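Local coordinates for protein peptidoglycan glycosyltransferase (Eggerthella lenta, PDB 4MNR) that is a penicillin-binding protein whose larger domain has the serine beta-lactamase-like fold, at residues L125-A131 / A146-T150; A176-L180 / Y275-L280; Y181-T186 / D411-V415. One frame throughout, in Å; residues are numbered along the deposited sequence.

Contact 1 of 3, residues L125-A131 / A146-T150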
loop_
_atom_site.group_PDB
_atom_site.type_symbol
_atom_site.label_atom_id
_atom_site.label_comp_id
_atom_site.label_asym_id
_atom_site.label_seq_id
_atom_site.Cartn_x
_atom_site.Cartn_y
_atom_site.Cartn_z
ATOM N N LEU A 125 -5.303 -10.718 -7.131
ATOM C CA LEU A 125 -5.793 -11.118 -5.814
ATOM C C LEU A 125 -6.870 -12.198 -5.855
ATOM O O LEU A 125 -7.320 -12.649 -4.805
ATOM C CB LEU A 125 -6.405 -9.906 -5.105
ATOM C CG LEU A 125 -5.482 -8.708 -4.883
ATOM C CD1 LEU A 125 -6.284 -7.523 -4.362
ATOM C CD2 LEU A 125 -4.400 -9.104 -3.923
ATOM N N ALA A 126 -7.298 -12.597 -7.047
ATOM C CA ALA A 126 -8.444 -13.499 -7.165
ATOM C C ALA A 126 -8.239 -14.818 -6.408
ATOM O O ALA A 126 -7.248 -15.511 -6.611
ATOM C CB ALA A 126 -8.765 -13.764 -8.634
ATOM N N GLY A 127 -9.171 -15.145 -5.518
ATOM C CA GLY A 127 -9.085 -16.378 -4.751
ATOM C C GLY A 127 -8.181 -16.267 -3.534
ATOM O O GLY A 127 -7.966 -17.253 -2.821
ATOM N N ARG A 128 -7.673 -15.060 -3.290
ATOM C CA ARG A 128 -6.779 -14.818 -2.168
ATOM C C ARG A 128 -7.390 -13.808 -1.212
ATOM O O ARG A 128 -8.447 -13.238 -1.477
ATOM C CB ARG A 128 -5.469 -14.215 -2.668
ATOM C CG ARG A 128 -4.886 -14.885 -3.890
ATOM C CD ARG A 128 -3.734 -15.744 -3.484
ATOM N NE ARG A 128 -3.091 -16.422 -4.603
ATOM C CZ ARG A 128 -2.048 -17.224 -4.449
ATOM N NH1 ARG A 128 -1.557 -17.413 -3.235
ATOM N NH2 ARG A 128 -1.499 -17.831 -5.493
ATOM N N LYS A 129 -6.703 -13.602 -0.094
ATOM C CA LYS A 129 -6.994 -12.515 0.817
ATOM C C LYS A 129 -5.830 -11.526 0.713
ATOM O O LYS A 129 -4.659 -11.915 0.768
ATOM C CB LYS A 129 -7.069 -13.072 2.227
ATOM C CG LYS A 129 -7.858 -12.250 3.192
ATOM C CD LYS A 129 -8.504 -13.170 4.215
ATOM C CE LYS A 129 -9.377 -14.193 3.513
ATOM N NZ LYS A 129 -10.202 -14.994 4.466
ATOM N N GLY A 130 -6.142 -10.250 0.557
ATOM C CA GLY A 130 -5.081 -9.254 0.484
ATOM C C GLY A 130 -5.515 -7.978 -0.197
ATOM O O GLY A 130 -6.710 -7.678 -0.275
ATOM N N ALA A 131 -4.549 -7.221 -0.706
ATOM C CA ALA A 131 -4.866 -5.932 -1.292
ATOM C C ALA A 131 -3.783 -5.469 -2.226
ATOM O O ALA A 131 -2.625 -5.889 -2.110
ATOM C CB ALA A 131 -5.062 -4.890 -0.192
ATOM N N ALA A 146 -7.568 -2.307 -4.901
ATOM C CA ALA A 146 -8.345 -3.559 -4.823
ATOM C C ALA A 146 -8.167 -4.280 -3.498
ATOM O O ALA A 146 -7.073 -4.312 -2.937
ATOM C CB ALA A 146 -7.962 -4.508 -5.950
ATOM N N SER A 147 -9.255 -4.866 -3.009
ATOM C CA SER A 147 -9.204 -5.721 -1.828
ATOM C C SER A 147 -9.829 -7.065 -2.186
ATOM O O SER A 147 -10.697 -7.133 -3.060
ATOM C CB SER A 147 -9.982 -5.092 -0.670
ATOM O OG SER A 147 -9.510 -3.787 -0.393
ATOM N N ALA A 148 -9.376 -8.124 -1.523
ATOM C CA ALA A 148 -9.929 -9.458 -1.712
ATOM C C ALA A 148 -10.009 -10.140 -0.351
ATOM O O ALA A 148 -9.120 -9.972 0.465
ATOM C CB ALA A 148 -9.049 -10.263 -2.663
ATOM N N PRO A 149 -11.070 -10.926 -0.103
ATOM C CA PRO A 149 -12.171 -11.273 -1.005
ATOM C C PRO A 149 -13.058 -10.090 -1.334
ATOM O O PRO A 149 -13.073 -9.074 -0.630
ATOM C CB PRO A 149 -12.974 -12.307 -0.205
ATOM C CG PRO A 149 -12.052 -12.806 0.831
ATOM C CD PRO A 149 -11.172 -11.642 1.175
ATOM N N THR A 150 -13.777 -10.221 -2.435
ATOM C CA THR A 150 -14.607 -9.129 -2.887
ATOM C C THR A 150 -16.007 -9.623 -3.225
ATOM O O THR A 150 -16.375 -10.767 -2.913
ATOM C CB THR A 150 -13.931 -8.379 -4.066
ATOM O OG1 THR A 150 -14.630 -7.154 -4.321
ATOM C CG2 THR A 150 -13.905 -9.252 -5.318
#
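A chi1 of -59° sets CG of Leu125 beside its own backbone N and anti to the carbonyl carbon, and with CD1 extended further the side chain reaches across to Ala146. There Leu125 CD1 lies 3.8 Å from Ala146 CB and also meets the carbonyl oxygen of that residue. The root of the same leucine is packed against the next methyl on this face, Leu125 CB to Ala148 CB at 3.6 Å. Ala148 CB is pressed from a second side by Arg128 O, only 3.3 Å away.

Lys129 takes the other course: CG is anti to the backbone N (chi1 -157°), and after two bends its CE comes within 3.9 Å of Pro149 CD. Pro149 follows a cis peptide bond where the strand ends. Between these side chains runs an antiparallel hydrogen-bonded pair, Gly130 N to Ala148 O and Ala148 N to Gly130 O, each 3.0 Å. The type II turn from Leu125 to Arg128, with Gly127 at positive phi, delivers the chain from helix to strand.

This is the open end of the beta hairpin formed by strands 130-135 and 142-148. Strand 425-431 flanks the first on its other side and touches Leu125 through Ile429 and Ile431, the salt bridge from Arg128 goes to Glu435, and helix 115-125 backs Ala146.

Contact 2 of 3, residues A176-L180 / Y275-L280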
loop_
_atom_site.group_PDB
_atom_site.type_symbol
_atom_site.label_atom_id
_atom_site.label_comp_id
_atom_site.label_asym_id
_atom_site.label_seq_id
_atom_site.Cartn_x
_atom_site.Cartn_y
_atom_site.Cartn_z
ATOM N N ALA A 176 -7.195 -2.472 1.345
ATOM C CA ALA A 176 -6.218 -1.628 0.653
ATOM C C ALA A 176 -5.906 -0.321 1.364
ATOM O O ALA A 176 -4.760 0.155 1.340
ATOM C CB ALA A 176 -6.677 -1.352 -0.792
ATOM N N ALA A 177 -6.931 0.284 1.947
ATOM C CA ALA A 177 -6.770 1.550 2.645
ATOM C C ALA A 177 -7.077 1.399 4.125
ATOM O O ALA A 177 -6.544 2.140 4.943
ATOM C CB ALA A 177 -7.676 2.601 2.043
ATOM N N GLY A 178 -7.943 0.446 4.455
ATOM C CA GLY A 178 -8.590 0.419 5.763
ATOM C C GLY A 178 -8.040 -0.501 6.836
ATOM O O GLY A 178 -8.594 -0.558 7.935
ATOM N N SER A 179 -6.949 -1.198 6.525
ATOM C CA SER A 179 -6.402 -2.252 7.386
ATOM C C SER A 179 -4.898 -2.099 7.639
ATOM O O SER A 179 -4.136 -1.863 6.706
ATOM C CB SER A 179 -6.657 -3.615 6.731
ATOM O OG SER A 179 -8.047 -3.876 6.640
ATOM N N LEU A 180 -4.462 -2.276 8.889
ATOM C CA LEU A 180 -3.025 -2.265 9.193
ATOM C C LEU A 180 -2.406 -3.646 9.064
ATOM O O LEU A 180 -2.958 -4.632 9.558
ATOM C CB LEU A 180 -2.753 -1.754 10.608
ATOM C CG LEU A 180 -3.037 -0.276 10.848
ATOM C CD1 LEU A 180 -2.784 0.058 12.322
ATOM C CD2 LEU A 180 -2.182 0.581 9.937
ATOM N N TYR A 275 -11.838 5.604 4.841
ATOM C CA TYR A 275 -11.226 5.391 6.140
ATOM C C TYR A 275 -9.860 4.765 5.977
ATOM O O TYR A 275 -9.723 3.736 5.320
ATOM C CB TYR A 275 -12.081 4.476 6.996
ATOM C CG TYR A 275 -11.361 4.056 8.251
ATOM C CD1 TYR A 275 -11.144 4.964 9.276
ATOM C CD2 TYR A 275 -10.873 2.767 8.395
ATOM C CE1 TYR A 275 -10.468 4.592 10.427
ATOM C CE2 TYR A 275 -10.198 2.384 9.548
ATOM C CZ TYR A 275 -9.997 3.305 10.551
ATOM O OH TYR A 275 -9.331 2.938 11.702
ATOM N N THR A 276 -8.853 5.401 6.569
ATOM C CA THR A 276 -7.497 4.870 6.529
ATOM C C THR A 276 -6.884 5.048 7.913
ATOM O O THR A 276 -6.699 6.179 8.374
ATOM C CB THR A 276 -6.628 5.618 5.492
ATOM O OG1 THR A 276 -7.284 5.631 4.219
ATOM C CG2 THR A 276 -5.278 4.945 5.339
ATOM N N PRO A 277 -6.587 3.935 8.599
ATOM C CA PRO A 277 -5.986 4.074 9.928
ATOM C C PRO A 277 -4.567 4.626 9.815
ATOM O O PRO A 277 -3.864 4.367 8.839
ATOM C CB PRO A 277 -5.959 2.635 10.456
ATOM C CG PRO A 277 -5.894 1.782 9.211
ATOM C CD PRO A 277 -6.711 2.530 8.176
ATOM N N GLU A 278 -4.163 5.392 10.818
ATOM C CA GLU A 278 -2.798 5.885 10.909
ATOM C C GLU A 278 -1.830 4.697 10.927
ATOM O O GLU A 278 -2.048 3.738 11.676
ATOM C CB GLU A 278 -2.684 6.659 12.222
ATOM C CG GLU A 278 -1.436 7.468 12.403
ATOM C CD GLU A 278 -1.446 8.205 13.737
ATOM O OE1 GLU A 278 -2.484 8.180 14.431
ATOM O OE2 GLU A 278 -0.416 8.796 14.103
ATOM N N SER A 279 -0.773 4.753 10.114
ATOM C CA SER A 279 0.290 3.746 10.200
ATOM C C SER A 279 1.127 4.065 11.430
ATOM O O SER A 279 1.269 5.230 11.803
ATOM C CB SER A 279 1.143 3.736 8.927
ATOM O OG SER A 279 0.378 3.290 7.819
ATOM N N LEU A 280 1.654 3.031 12.083
ATOM C CA LEU A 280 2.180 3.192 13.438
ATOM C C LEU A 280 3.636 2.781 13.597
ATOM O O LEU A 280 4.094 1.814 12.986
ATOM C CB LEU A 280 1.338 2.373 14.422
ATOM C CG LEU A 280 -0.162 2.661 14.403
ATOM C CD1 LEU A 280 -0.916 1.696 15.301
ATOM C CD2 LEU A 280 -0.367 4.077 14.844
#
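Two irregular loops of the penicillin-binding protein domain, of the beta-lactamase-like fold, lie side by side here, one leading to helix 188-197 and the other to helix 284-289. Ala177 and Gly178 meet Tyr275 to Pro277, while Leu180 spans Pro277 to Leu280. No hydrogen bond crosses between them; weak CA-H...O contacts and apolar packing join the pair. Ala177 O is the focus: it receives the CA-H of Thr276 at a CA-to-O distance of 3.3 Å and touches CG2 of the same residue at 3.1 Å. In return, Gly178 CA approaches Tyr275 O at 3.5 Å.

Pro277 directs its ring at the first loop, with CD 3.6 Å from Gly178 C. Gly178 O sits near the plane of the Tyr275 ring, at its edge. The hydroxyl of Thr276 turns to Leu274 O, a hydrogen bond within its own loop. A chi1 of -69° sets CG of Leu180 beside its backbone N and anti to the carbonyl carbon, carrying its methyls to the second loop. Leu180 and Pro277 lie alongside each other, pointing opposite ways, CG to CG at 3.9 Å. Leu180 CD2 is 3.6 Å from Glu278 O, and CD1 of Leu180 meets CD1 of Leu280 at 3.9 Å, the two side chains nearly perpendicular.

Contact 3 of 3, residues Y181-T186 / D411-V415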
loop_
_atom_site.group_PDB
_atom_site.type_symbol
_atom_site.label_atom_id
_atom_site.label_comp_id
_atom_site.label_asym_id
_atom_site.label_seq_id
_atom_site.Cartn_x
_atom_site.Cartn_y
_atom_site.Cartn_z
ATOM N N TYR A 181 -1.237 -3.697 8.454
ATOM C CA TYR A 181 -0.481 -4.940 8.299
ATOM C C TYR A 181 0.943 -4.753 8.811
ATOM O O TYR A 181 1.473 -3.648 8.790
ATOM C CB TYR A 181 -0.359 -5.298 6.818
ATOM C CG TYR A 181 -1.613 -5.801 6.122
ATOM C CD1 TYR A 181 -1.930 -7.152 6.134
ATOM C CD2 TYR A 181 -2.447 -4.936 5.429
ATOM C CE1 TYR A 181 -3.054 -7.629 5.492
ATOM C CE2 TYR A 181 -3.582 -5.405 4.791
ATOM C CZ TYR A 181 -3.874 -6.751 4.819
ATOM O OH TYR A 181 -4.993 -7.246 4.178
ATOM N N ALA A 182 1.582 -5.839 9.241
ATOM C CA ALA A 182 3.038 -5.807 9.395
ATOM C C ALA A 182 3.641 -5.829 7.993
ATOM O O ALA A 182 3.298 -6.701 7.184
ATOM C CB ALA A 182 3.504 -7.015 10.161
ATOM N N PRO A 183 4.547 -4.884 7.696
ATOM C CA PRO A 183 5.072 -4.822 6.325
ATOM C C PRO A 183 6.201 -5.811 6.084
ATOM O O PRO A 183 6.574 -6.047 4.928
ATOM C CB PRO A 183 5.598 -3.388 6.214
ATOM C CG PRO A 183 6.009 -3.038 7.629
ATOM C CD PRO A 183 4.975 -3.730 8.516
ATOM N N GLY A 184 6.764 -6.353 7.160
ATOM C CA GLY A 184 7.919 -7.216 7.015
ATOM C C GLY A 184 9.025 -6.526 6.234
ATOM O O GLY A 184 9.200 -5.298 6.290
ATOM N N SER A 185 9.768 -7.316 5.472
ATOM C CA SER A 185 10.983 -6.823 4.849
ATOM C C SER A 185 10.777 -5.723 3.787
ATOM O O SER A 185 11.740 -5.109 3.340
ATOM C CB SER A 185 11.811 -8.006 4.320
ATOM O OG SER A 185 10.966 -8.967 3.706
ATOM N N THR A 186 9.527 -5.443 3.411
ATOM C CA THR A 186 9.241 -4.302 2.546
ATOM C C THR A 186 9.644 -2.977 3.208
ATOM O O THR A 186 10.057 -2.020 2.555
ATOM C CB THR A 186 7.750 -4.243 2.171
ATOM O OG1 THR A 186 7.051 -5.288 2.856
ATOM C CG2 THR A 186 7.607 -4.498 0.702
ATOM N N ASP A 411 2.791 -13.460 5.329
ATOM C CA ASP A 411 2.162 -12.632 4.312
ATOM C C ASP A 411 3.219 -12.265 3.298
ATOM O O ASP A 411 4.354 -11.975 3.660
ATOM C CB ASP A 411 1.591 -11.356 4.915
ATOM C CG ASP A 411 0.401 -11.622 5.829
ATOM O OD1 ASP A 411 -0.246 -12.687 5.703
ATOM O OD2 ASP A 411 0.100 -10.751 6.677
ATOM N N SER A 412 2.838 -12.251 2.026
ATOM C CA SER A 412 3.792 -12.029 0.952
ATOM C C SER A 412 3.568 -10.668 0.302
ATOM O O SER A 412 2.465 -10.364 -0.142
ATOM C CB SER A 412 3.664 -13.151 -0.088
ATOM O OG SER A 412 4.626 -12.979 -1.125
ATOM N N TRP A 413 4.620 -9.850 0.265
ATOM C CA TRP A 413 4.535 -8.467 -0.183
ATOM C C TRP A 413 5.433 -8.168 -1.377
ATOM O O TRP A 413 6.477 -8.799 -1.561
ATOM C CB TRP A 413 5.070 -7.532 0.906
ATOM C CG TRP A 413 4.199 -7.244 2.067
ATOM C CD1 TRP A 413 4.097 -7.957 3.216
ATOM C CD2 TRP A 413 3.353 -6.101 2.219
ATOM N NE1 TRP A 413 3.214 -7.346 4.078
ATOM C CE2 TRP A 413 2.750 -6.199 3.490
ATOM C CE3 TRP A 413 3.038 -5.012 1.399
ATOM C CZ2 TRP A 413 1.847 -5.245 3.958
ATOM C CZ3 TRP A 413 2.148 -4.066 1.863
ATOM C CH2 TRP A 413 1.557 -4.193 3.130
ATOM N N PHE A 414 5.061 -7.152 -2.149
ATOM C CA PHE A 414 6.014 -6.506 -3.048
ATOM C C PHE A 414 5.659 -5.040 -3.171
ATOM O O PHE A 414 4.485 -4.704 -3.279
ATOM C CB PHE A 414 5.959 -7.126 -4.436
ATOM C CG PHE A 414 6.968 -6.557 -5.392
ATOM C CD1 PHE A 414 8.295 -6.957 -5.334
ATOM C CD2 PHE A 414 6.592 -5.633 -6.354
ATOM C CE1 PHE A 414 9.234 -6.445 -6.235
ATOM C CE2 PHE A 414 7.526 -5.128 -7.264
ATOM C CZ PHE A 414 8.836 -5.533 -7.198
ATOM N N VAL A 415 6.669 -4.172 -3.139
ATOM C CA VAL A 415 6.491 -2.758 -3.480
ATOM C C VAL A 415 7.503 -2.481 -4.582
ATOM O O VAL A 415 8.691 -2.758 -4.417
ATOM C CB VAL A 415 6.751 -1.834 -2.277
ATOM C CG1 VAL A 415 6.677 -0.382 -2.709
ATOM C CG2 VAL A 415 5.754 -2.110 -1.170
HETATM O O HOH W 1 1.536 -8.566 6.688
#
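Trp413 and Tyr181 meet obliquely, the indole offering its edge: Tyr181 CB lies in the indole plane, 3.6 Å from Trp413 CZ2. The tryptophan is swung toward the loop by a chi1 of -77°, which sets CG beside the backbone N and anti to the carbonyl carbon. One face of the indole is then turned to the bend of the loop, where Pro183 O and Thr186 OG1 lie above it toward the rim. These two oxygens are modelled too close together, so their exact places are doubtful.

Trp413 NE1 gives Ala182 O a weak hydrogen bond of 3.2 Å, bent to 130° at the hydrogen. The same carbonyl oxygen accepts a much shorter bond from a water, 2.6 Å from Ala182 O. That water also donates to Asp411 OD2 at 2.6 Å, so a single molecule ties loop to strand beside the indole. Asp411 OD2 lies at the edge of the Tyr181 ring near its plane, with carboxylate and ring 80° apart. Its other oxygen, OD1, accepts from Asp433 N and forms a salt bridge with Lys406; Tyr181 OH is bonded to Glu432. At the far end, in the modelled but doubtful rotamer of Thr186, its CG2 lies 3.6 Å from CG2 of Val415.

Ser185 and Thr186 begin the Ser-X-X-Lys signature of penicillin-binding proteins, which continues into helix 188-197. Strand 409-418 lies between strands 398-406 and 425-431 of the five-stranded antiparallel sheet; Val430 of strand 425-431 touches Tyr181, Asp411 and Trp413, while Met324 of helix 321-332 packs on Pro183, Thr186 and Trp413.

How the contacts relate
The three centres form a nearly even triangle, about 16 Å between contacts 1 and 2, 15 Å between 1 and 3 and 14 Å between 2 and 3. Contact 1 closes first along the chain; contacts 2 and 3 then interleave, since 176-180 runs directly into 181-186 while their partners come later. Contacts 1 and 3 reach the same antiparallel sheet, with strand 425-431 lying between their strands. The hairpin and the 176-186 loop are joined directly by Ser147 OG and Ala176 N, probably hydrogen-bonded at 3.2 Å. One continuous loop thus links sheet edge, neighbouring loop and inner strand before entering the helix of the signature motif.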